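Local atomic coordinates of dihydrofolate reductase (Moritella profunda, PDB entry 3IA4), a protein that catalyses the NADPH-dependent reduction of 7,8-dihydrofolate to 5,6,7,8-tetrahydrofolate, and is bound here to NADPH and the inhibitor methotrexate. Residues A[77-80]-A[81-84]; A[98-101]-A[102-106]. All coordinates share one frame; numbering follows the deposited sequence. Where two conformers were deposited one is given.

In the fold
Contact 1 forms the start of helix 80-87 and contact 2 spans helix 99-105; both helices follow parallel strands of the central sheet, and both contacts touch the same NADPH. Their centres lie about 13 Å apart, and along the chain contact 1 is complete before contact 2 begins. They meet at the adenine: L80 of contact 1 and Q104 of contact 2 both approach the N6A amino group, and L80 CD2 packs 3.4 Å from Q104 OE1. L80 CG also lies 4.2 Å from C105 SG. From there contact 2 follows the cofactor through the pyrophosphate to the nicotinamide, where Y102 also touches methotrexate, while contact 1 stays at the adenine end.

Contact 1. Residues A[77-80]-A[81-84]; sequences VATL and EDAV. With NDP (NADPH dihydro-nicotinamide-adenine-dinucleotide phosphate), chain E.
T79 and D82 meet at the N-cap of helix 80-87, the start of the beta-alpha-beta crossover that leads from edge strand 75-77 toward strand 92-97. The polar contacts come first. T79 OG1 takes up the capping bond from D82 N at 3.1 Å, with an N-H...O angle of 149°. A chi1 of 65° puts this hydroxyl between the backbone N and the carbonyl carbon, which turns it toward the opening turn. The T79 carbonyl serves the same turn: its O accepts the A83 N-H at 3.1 Å, while D82 N adds only a weak bond to it. One residue on, L80 O receives V84 N at 3.0 Å. T79 N, by contrast, is buried here with no partner in the model. An alanine in place of T79 would remove OG1 and is likely to leave D82 N without its capping acceptor, with the weak bond to T79 O a poor substitute. D82 reaches back through a water, which donates to OD2 and accepts from A78 N at 2.8 Å.

The apolar contact joins V77 to A83. V77 CG2 rests 3.8 Å from A83 CB, and both residues also pack on I61 of strand 60-63, so the end of strand 75-77 and the first turn of the helix meet over the same neighbouring side chain.

The third kind of contact is with the cofactor. A78 O approaches the adenine edge at C2A, 3.3 Å away, and L80, which also leans on L63, brings CD2 to 3.9 Å from the amino nitrogen N6A.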
ATOM      1  N   VAL A  77     -12.842   5.285   9.761  1.00 12.34           N
ATOM      2  CA  VAL A  77     -12.542   6.616  10.343  1.00 13.39           C
ATOM      3  C   VAL A  77     -12.759   7.674   9.288  1.00 19.02           C
ATOM      4  O   VAL A  77     -12.612   7.398   8.076  1.00 16.29           O
ATOM      5  CB  VAL A  77     -11.123   6.702  10.855  1.00 15.50           C
ATOM      6  CG1 VAL A  77     -10.911   5.770  12.103  1.00 17.61           C
ATOM      7  CG2 VAL A  77     -10.149   6.314   9.743  1.00 16.86           C
ATOM      8  N   ALA A  78     -13.096   8.899   9.711  1.00 17.17           N
ATOM      9  CA  ALA A  78     -13.480   9.898   8.736  1.00 16.15           C
ATOM     10  C   ALA A  78     -12.390  10.909   8.419  1.00 18.36           C
ATOM     11  O   ALA A  78     -12.588  11.811   7.580  1.00 18.44           O
ATOM     12  CB  ALA A  78     -14.772  10.647   9.219  1.00 19.38           C
ATOM     13  N   THR A  79     -11.254  10.774   9.084  1.00 18.03           N
ATOM     14  CA  THR A  79     -10.116  11.675   8.842  1.00 16.00           C
ATOM     15  C   THR A  79      -8.815  10.889   9.041  1.00 16.67           C
ATOM     16  O   THR A  79      -8.775   9.864   9.771  1.00 16.27           O
ATOM     17  CB  THR A  79     -10.053  12.895   9.815  1.00 21.62           C
ATOM     18  OG1 THR A  79      -9.815  12.441  11.156  1.00 20.39           O
ATOM     19  CG2 THR A  79     -11.334  13.718   9.797  1.00 20.57           C
ATOM     20  N   LEU A  80      -7.737  11.418   8.463  1.00 14.90           N
ATOM     21  CA  LEU A  80      -6.426  10.818   8.646  1.00 18.22           C
ATOM     22  C   LEU A  80      -5.992  10.858  10.104  1.00 16.89           C
ATOM     23  O   LEU A  80      -5.376   9.911  10.597  1.00 18.89           O
ATOM     24  CB  LEU A  80      -5.385  11.576   7.810  1.00 22.04           C
ATOM     25  CG  LEU A  80      -5.013  11.110   6.396  1.00 27.86           C
ATOM     26  CD1 LEU A  80      -5.796   9.937   5.992  1.00 25.72           C
ATOM     27  CD2 LEU A  80      -5.105  12.214   5.320  1.00 25.69           C
ATOM     28  N   GLU A  81      -6.238  11.981  10.774  1.00 19.99           N
ATOM     29  CA  GLU A  81      -5.905  12.076  12.176  1.00 21.98           C
ATOM     30  C   GLU A  81      -6.564  10.973  12.950  1.00 20.46           C
ATOM     31  O   GLU A  81      -5.979  10.430  13.850  1.00 17.44           O
ATOM     32  CB  GLU A  81      -6.326  13.449  12.751  1.00 26.33           C
ATOM     33  CG  GLU A  81      -5.426  14.614  12.328  1.00 34.81           C
ATOM     34  CD  GLU A  81      -4.966  14.557  10.855  1.00 45.38           C
ATOM     35  OE1 GLU A  81      -4.919  13.440  10.267  1.00 41.82           O
ATOM     36  OE2 GLU A  81      -4.619  15.631  10.284  1.00 51.62           O
ATOM     37  N   ASP A  82      -7.802  10.654  12.624  1.00 19.22           N
ATOM     38  CA  ASP A  82      -8.504   9.630  13.388  1.00 21.41           C
ATOM     39  C   ASP A  82      -7.919   8.254  13.090  1.00 19.73           C
ATOM     40  O   ASP A  82      -7.955   7.349  13.944  1.00 17.29           O
ATOM     41  CB  ASP A  82      -9.990   9.651  13.104  1.00 21.11           C
ATOM     42  CG  ASP A  82     -10.683  10.868  13.690  1.00 28.92           C
ATOM     43  OD1 ASP A  82     -10.169  11.426  14.683  1.00 33.73           O
ATOM     44  OD2 ASP A  82     -11.743  11.273  13.157  1.00 32.68           O
ATOM     45  N   ALA A  83      -7.432   8.071  11.858  1.00 16.56           N
ATOM     46  CA  ALA A  83      -6.762   6.838  11.504  1.00 18.53           C
ATOM     47  C   ALA A  83      -5.551   6.633  12.404  1.00 17.35           C
ATOM     48  O   ALA A  83      -5.344   5.541  12.976  1.00 18.20           O
ATOM     49  CB  ALA A  83      -6.376   6.806   9.954  1.00 15.11           C
ATOM     50  N   VAL A  84      -4.764   7.703  12.569  1.00 15.98           N
ATOM     51  CA  VAL A  84      -3.574   7.665  13.415  1.00 16.16           C
ATOM     52  C   VAL A  84      -3.901   7.360  14.895  1.00 18.14           C
ATOM     53  O   VAL A  84      -3.186   6.575  15.530  1.00 19.57           O
ATOM     54  CB  VAL A  84      -2.789   8.964  13.300  1.00 19.65           C
ATOM     55  CG1 VAL A  84      -1.655   9.023  14.344  1.00 19.04           C
ATOM     56  CG2 VAL A  84      -2.188   9.066  11.882  1.00 15.66           C
TER
HETATM   57  PA  NDP E 163      -8.615   4.872  -2.414  1.00 11.71           P
HETATM   58  O1A NDP E 163      -7.518   5.822  -2.010  1.00 12.52           O
HETATM   59  O2A NDP E 163      -8.504   3.400  -2.161  1.00 12.37           O
HETATM   60  O5B NDP E 163     -10.069   5.329  -1.820  1.00 11.41           O
HETATM   61  C5B NDP E 163     -10.448   6.718  -1.924  1.00 11.27           C
HETATM   62  C4B NDP E 163     -11.707   6.861  -1.078  1.00 13.33           C
HETATM   63  O4B NDP E 163     -11.271   6.953   0.286  1.00 14.51           O
HETATM   64  C3B NDP E 163     -12.367   8.246  -1.292  1.00 14.88           C
HETATM   65  O3B NDP E 163     -13.218   8.211  -2.432  1.00 15.25           O
HETATM   66  C2B NDP E 163     -13.077   8.511   0.025  1.00 16.38           C
HETATM   67  O2B NDP E 163     -14.158   7.594   0.229  1.00 15.77           O
HETATM   68  C1B NDP E 163     -12.003   8.011   0.970  1.00 13.11           C
HETATM   69  N9A NDP E 163     -11.072   9.064   1.427  1.00 12.61           N
HETATM   70  C8A NDP E 163      -9.968   9.468   0.779  1.00 16.73           C
HETATM   71  N7A NDP E 163      -9.285  10.375   1.508  1.00 17.11           N
HETATM   72  C5A NDP E 163      -9.972  10.539   2.673  1.00 15.82           C
HETATM   73  C6A NDP E 163      -9.813  11.306   3.916  1.00 21.11           C
HETATM   74  N6A NDP E 163      -8.777  12.185   4.114  1.00 17.89           N
HETATM   75  N1A NDP E 163     -10.794  11.111   4.863  1.00 17.29           N
HETATM   76  C2A NDP E 163     -11.817  10.270   4.757  1.00 14.90           C
HETATM   77  N3A NDP E 163     -12.009   9.551   3.654  1.00 18.10           N
HETATM   78  C4A NDP E 163     -11.120   9.653   2.611  1.00 15.18           C
HETATM   79  O3  NDP E 163      -8.998   5.079  -3.973  1.00 11.59           O
HETATM   80  PN  NDP E 163      -8.207   5.241  -5.365  1.00 12.43           P
HETATM   81  O1N NDP E 163      -7.339   6.442  -5.282  1.00 14.03           O
HETATM   82  O2N NDP E 163      -9.207   5.140  -6.459  1.00 14.24           O
HETATM   83  O5D NDP E 163      -7.209   4.010  -5.366  1.00 12.63           O
HETATM   84  C5D NDP E 163      -7.726   2.717  -5.650  1.00 12.17           C
HETATM   85  C4D NDP E 163      -6.914   2.080  -6.772  1.00 12.08           C
HETATM   86  O4D NDP E 163      -5.561   1.748  -6.283  1.00 12.16           O
HETATM   87  C3D NDP E 163      -7.495   0.758  -7.296  1.00 13.06           C
HETATM   88  O3D NDP E 163      -7.251   0.677  -8.713  1.00 15.61           O
HETATM   89  C2D NDP E 163      -6.653  -0.318  -6.610  1.00 10.49           C
HETATM   90  O2D NDP E 163      -6.592  -1.574  -7.331  1.00 14.26           O
HETATM   91  C1D NDP E 163      -5.312   0.364  -6.597  1.00 12.10           C
HETATM   92  N1N NDP E 163      -4.382  -0.092  -5.569  1.00 13.82           N
HETATM   93  C2N NDP E 163      -3.173  -0.496  -5.963  1.00 12.02           C
HETATM   94  C3N NDP E 163      -2.226  -0.824  -5.025  1.00 10.14           C
HETATM   95  C7N NDP E 163      -0.888  -1.288  -5.507  1.00 10.00           C
HETATM   96  O7N NDP E 163      -0.007  -1.437  -4.685  1.00 10.91           O
HETATM   97  N7N NDP E 163      -0.608  -1.423  -6.807  1.00 10.06           N
HETATM   98  C4N NDP E 163      -2.450  -0.797  -3.521  1.00 12.05           C
HETATM   99  C5N NDP E 163      -3.779  -0.271  -3.260  1.00  8.88           C
HETATM  100  C6N NDP E 163      -4.685   0.006  -4.255  1.00 14.82           C
HETATM  101  P2B NDP E 163     -15.659   8.136   0.527  1.00 15.16           P
HETATM  102  O1X NDP E 163     -16.338   6.925   0.999  1.00 16.31           O
HETATM  103  O2X NDP E 163     -15.451   9.265   1.478  1.00 14.37           O
HETATM  104  O3X NDP E 163     -16.129   8.711  -0.781  1.00 19.52           O
HETATM  105  O   HOH W   1     -13.762   9.254  12.370  1.00 27.69           O

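Contact 2. Residues A[98-101]-A[102-106]; sequences GATI and YNQCL. With NDP (NADPH dihydro-nicotinamide-adenine-dinucleotide phosphate), chain E.
Q104 leaves its helix with CG beside the backbone N (chi1 -63°) and runs on extended through CD, which lays it alongside T100, pointing the same way. Its NE2 gives one bond to T100 O at 3.0 Å, standing above that carbonyl's plane, and another, almost straight at 174°, to N7A of the adenine; OE1 accepts from N6A at 2.9 Å. Q104 N reaches T100 O from the opposite face of the carbonyl plane, so two donors from one residue grip the same oxygen. The bonds of NE2 and OE1 fix the rotation of the amide, which lies roughly in the plane of the purine. This is helix 99-105 of the dihydrofolate reductase fold, aimed by its N-terminus at the pyrophosphate. G98 N, part of a cis peptide, bonds O1A at 3.0 Å, and T100 N bonds O1N at 3.1 Å; the helix end would probably favour these negative oxygens. I101 sends CD1 to 3.5 Å from N7A. The carbonyl O of G98, the N-cap residue, accepts Y102 N in a nearly linear bond of 3.0 Å. The Y102 hydroxyl bonds I6 O on strand 2-9 and comes within 3.4 Å of C4N, the hydride-carrying carbon of the nicotinamide.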
ATOM      1  N   GLY A  98      -5.383   3.736  -1.483  1.00 12.13           N
ATOM      2  CA  GLY A  98      -4.907   3.697  -2.868  1.00 10.12           C
ATOM      3  C   GLY A  98      -4.281   5.044  -3.188  1.00 10.40           C
ATOM      4  O   GLY A  98      -3.687   5.682  -2.326  1.00 10.37           O
ATOM      5  N   ALA A  99      -4.413   5.483  -4.450  1.00  9.53           N
ATOM      6  CA  ALA A  99      -3.681   6.725  -4.841  1.00 10.46           C
ATOM      7  C   ALA A  99      -4.037   7.912  -3.945  1.00 10.26           C
ATOM      8  O   ALA A  99      -3.148   8.723  -3.544  1.00 11.58           O
ATOM      9  CB  ALA A  99      -4.029   7.074  -6.279  1.00 12.41           C
ATOM     10  N   THR A 100      -5.327   8.095  -3.626  1.00 11.37           N
ATOM     11  CA  THR A 100      -5.630   9.325  -2.910  0.57 12.55           C
ATOM     12  C   THR A 100      -4.978   9.318  -1.531  1.00 12.39           C
ATOM     13  O   THR A 100      -4.497  10.361  -1.044  1.00 11.68           O
ATOM     14  CB  THR A 100      -7.135   9.634  -2.724  0.57 14.27           C
ATOM     15  OG1 THR A 100      -7.886   9.255  -3.870  0.57 19.32           O
ATOM     16  CG2 THR A 100      -7.265  11.085  -2.578  0.57 10.16           C
ATOM     17  N   ILE A 101      -4.883   8.148  -0.902  1.00 11.11           N
ATOM     18  CA  ILE A 101      -4.289   8.077   0.415  1.00 11.49           C
ATOM     19  C   ILE A 101      -2.795   8.239   0.364  1.00 11.89           C
ATOM     20  O   ILE A 101      -2.154   8.933   1.178  1.00 12.49           O
ATOM     21  CB  ILE A 101      -4.619   6.737   1.083  1.00 12.61           C
ATOM     22  CG1 ILE A 101      -6.164   6.555   1.101  1.00 10.80           C
ATOM     23  CG2 ILE A 101      -4.037   6.770   2.458  1.00 18.99           C
ATOM     24  CD1 ILE A 101      -6.971   7.689   1.685  1.00 16.55           C
ATOM     25  N   TYR A 102      -2.205   7.592  -0.612  1.00  8.99           N
ATOM     26  CA  TYR A 102      -0.748   7.790  -0.850  1.00  8.54           C
ATOM     27  C   TYR A 102      -0.402   9.287  -1.080  1.00  8.70           C
ATOM     28  O   TYR A 102       0.602   9.789  -0.582  1.00 10.01           O
ATOM     29  CB  TYR A 102      -0.246   7.017  -2.091  1.00 10.43           C
ATOM     30  CG  TYR A 102      -0.288   5.503  -1.991  1.00  9.55           C
ATOM     31  CD1 TYR A 102       0.118   4.830  -0.863  1.00  9.66           C
ATOM     32  CD2 TYR A 102      -0.724   4.780  -3.093  1.00  8.76           C
ATOM     33  CE1 TYR A 102       0.117   3.457  -0.806  1.00  7.43           C
ATOM     34  CE2 TYR A 102      -0.738   3.373  -3.083  1.00  8.87           C
ATOM     35  CZ  TYR A 102      -0.298   2.735  -1.950  1.00  8.77           C
ATOM     36  OH  TYR A 102      -0.372   1.373  -1.997  1.00 10.29           O
ATOM     37  N   ASN A 103      -1.220   9.968  -1.868  1.00 10.67           N
ATOM     38  CA  ASN A 103      -1.041  11.416  -2.162  1.00  9.36           C
ATOM     39  C   ASN A 103      -1.100  12.189  -0.857  1.00 10.57           C
ATOM     40  O   ASN A 103      -0.291  13.074  -0.601  1.00 11.06           O
ATOM     41  CB  ASN A 103      -2.182  11.941  -3.066  1.00 11.78           C
ATOM     42  CG  ASN A 103      -2.017  11.550  -4.538  1.00 10.54           C
ATOM     43  OD1 ASN A 103      -0.976  11.023  -4.953  1.00 12.31           O
ATOM     44  ND2 ASN A 103      -3.050  11.803  -5.330  1.00 11.08           N
ATOM     45  N   GLN A 104      -2.099  11.886  -0.029  1.00 11.92           N
ATOM     46  CA  GLN A 104      -2.232  12.689   1.189  1.00 11.17           C
ATOM     47  C   GLN A 104      -1.177  12.411   2.258  1.00 15.53           C
ATOM     48  O   GLN A 104      -0.924  13.300   3.059  1.00 16.12           O
ATOM     49  CB  GLN A 104      -3.582  12.477   1.806  1.00 11.63           C
ATOM     50  CG  GLN A 104      -4.721  12.928   0.896  1.00 15.44           C
ATOM     51  CD  GLN A 104      -6.054  12.460   1.438  1.00 16.64           C
ATOM     52  OE1 GLN A 104      -6.608  13.055   2.348  1.00 19.69           O
ATOM     53  NE2 GLN A 104      -6.596  11.437   0.840  1.00 17.69           N
ATOM     54  N   CYS A 105      -0.563  11.210   2.253  1.00 13.10           N
ATOM     55  CA  CYS A 105       0.339  10.777   3.323  1.00 11.42           C
ATOM     56  C   CYS A 105       1.804  10.793   2.931  1.00 12.94           C
ATOM     57  O   CYS A 105       2.647  10.644   3.763  1.00 12.31           O
ATOM     58  CB  CYS A 105      -0.007   9.347   3.836  1.00 16.57           C
ATOM     59  SG  CYS A 105      -1.667   9.308   4.546  1.00 18.95           S
ATOM     60  N   LEU A 106       2.131  11.014   1.655  1.00 11.77           N
ATOM     61  CA  LEU A 106       3.544  11.005   1.236  1.00 11.22           C
ATOM     62  C   LEU A 106       4.459  11.952   1.983  1.00 12.07           C
ATOM     63  O   LEU A 106       5.569  11.563   2.415  1.00 13.87           O
ATOM     64  CB  LEU A 106       3.660  11.237  -0.311  1.00 10.22           C
ATOM     65  CG  LEU A 106       5.121  11.212  -0.801  1.00 10.97           C
ATOM     66  CD1 LEU A 106       5.783   9.812  -0.730  1.00 14.39           C
ATOM     67  CD2 LEU A 106       5.183  11.756  -2.206  1.00 14.10           C
TER
HETATM   68  PA  NDP E 163      -8.615   4.872  -2.414  1.00 11.71           P
HETATM   69  O1A NDP E 163      -7.518   5.822  -2.010  1.00 12.52           O
HETATM   70  O2A NDP E 163      -8.504   3.400  -2.161  1.00 12.37           O
HETATM   71  O5B NDP E 163     -10.069   5.329  -1.820  1.00 11.41           O
HETATM   72  C5B NDP E 163     -10.448   6.718  -1.924  1.00 11.27           C
HETATM   73  C4B NDP E 163     -11.707   6.861  -1.078  1.00 13.33           C
HETATM   74  O4B NDP E 163     -11.271   6.953   0.286  1.00 14.51           O
HETATM   75  C3B NDP E 163     -12.367   8.246  -1.292  1.00 14.88           C
HETATM   76  O3B NDP E 163     -13.218   8.211  -2.432  1.00 15.25           O
HETATM   77  C2B NDP E 163     -13.077   8.511   0.025  1.00 16.38           C
HETATM   78  O2B NDP E 163     -14.158   7.594   0.229  1.00 15.77           O
HETATM   79  C1B NDP E 163     -12.003   8.011   0.970  1.00 13.11           C
HETATM   80  N9A NDP E 163     -11.072   9.064   1.427  1.00 12.61           N
HETATM   81  C8A NDP E 163      -9.968   9.468   0.779  1.00 16.73           C
HETATM   82  N7A NDP E 163      -9.285  10.375   1.508  1.00 17.11           N
HETATM   83  C5A NDP E 163      -9.972  10.539   2.673  1.00 15.82           C
HETATM   84  C6A NDP E 163      -9.813  11.306   3.916  1.00 21.11           C
HETATM   85  N6A NDP E 163      -8.777  12.185   4.114  1.00 17.89           N
HETATM   86  N1A NDP E 163     -10.794  11.111   4.863  1.00 17.29           N
HETATM   87  C2A NDP E 163     -11.817  10.270   4.757  1.00 14.90           C
HETATM   88  N3A NDP E 163     -12.009   9.551   3.654  1.00 18.10           N
HETATM   89  C4A NDP E 163     -11.120   9.653   2.611  1.00 15.18           C
HETATM   90  O3  NDP E 163      -8.998   5.079  -3.973  1.00 11.59           O
HETATM   91  PN  NDP E 163      -8.207   5.241  -5.365  1.00 12.43           P
HETATM   92  O1N NDP E 163      -7.339   6.442  -5.282  1.00 14.03           O
HETATM   93  O2N NDP E 163      -9.207   5.140  -6.459  1.00 14.24           O
HETATM   94  O5D NDP E 163      -7.209   4.010  -5.366  1.00 12.63           O
HETATM   95  C5D NDP E 163      -7.726   2.717  -5.650  1.00 12.17           C
HETATM   96  C4D NDP E 163      -6.914   2.080  -6.772  1.00 12.08           C
HETATM   97  O4D NDP E 163      -5.561   1.748  -6.283  1.00 12.16           O
HETATM   98  C3D NDP E 163      -7.495   0.758  -7.296  1.00 13.06           C
HETATM   99  O3D NDP E 163      -7.251   0.677  -8.713  1.00 15.61           O
HETATM  100  C2D NDP E 163      -6.653  -0.318  -6.610  1.00 10.49           C
HETATM  101  O2D NDP E 163      -6.592  -1.574  -7.331  1.00 14.26           O
HETATM  102  C1D NDP E 163      -5.312   0.364  -6.597  1.00 12.10           C
HETATM  103  N1N NDP E 163      -4.382  -0.092  -5.569  1.00 13.82           N
HETATM  104  C2N NDP E 163      -3.173  -0.496  -5.963  1.00 12.02           C
HETATM  105  C3N NDP E 163      -2.226  -0.824  -5.025  1.00 10.14           C
HETATM  106  C7N NDP E 163      -0.888  -1.288  -5.507  1.00 10.00           C
HETATM  107  O7N NDP E 163      -0.007  -1.437  -4.685  1.00 10.91           O
HETATM  108  N7N NDP E 163      -0.608  -1.423  -6.807  1.00 10.06           N
HETATM  109  C4N NDP E 163      -2.450  -0.797  -3.521  1.00 12.05           C
HETATM  110  C5N NDP E 163      -3.779  -0.271  -3.260  1.00  8.88           C
HETATM  111  C6N NDP E 163      -4.685   0.006  -4.255  1.00 14.82           C
HETATM  112  P2B NDP E 163     -15.659   8.136   0.527  1.00 15.16           P
HETATM  113  O1X NDP E 163     -16.338   6.925   0.999  1.00 16.31           O
HETATM  114  O2X NDP E 163     -15.451   9.265   1.478  1.00 14.37           O
HETATM  115  O3X NDP E 163     -16.129   8.711  -0.781  1.00 19.52           O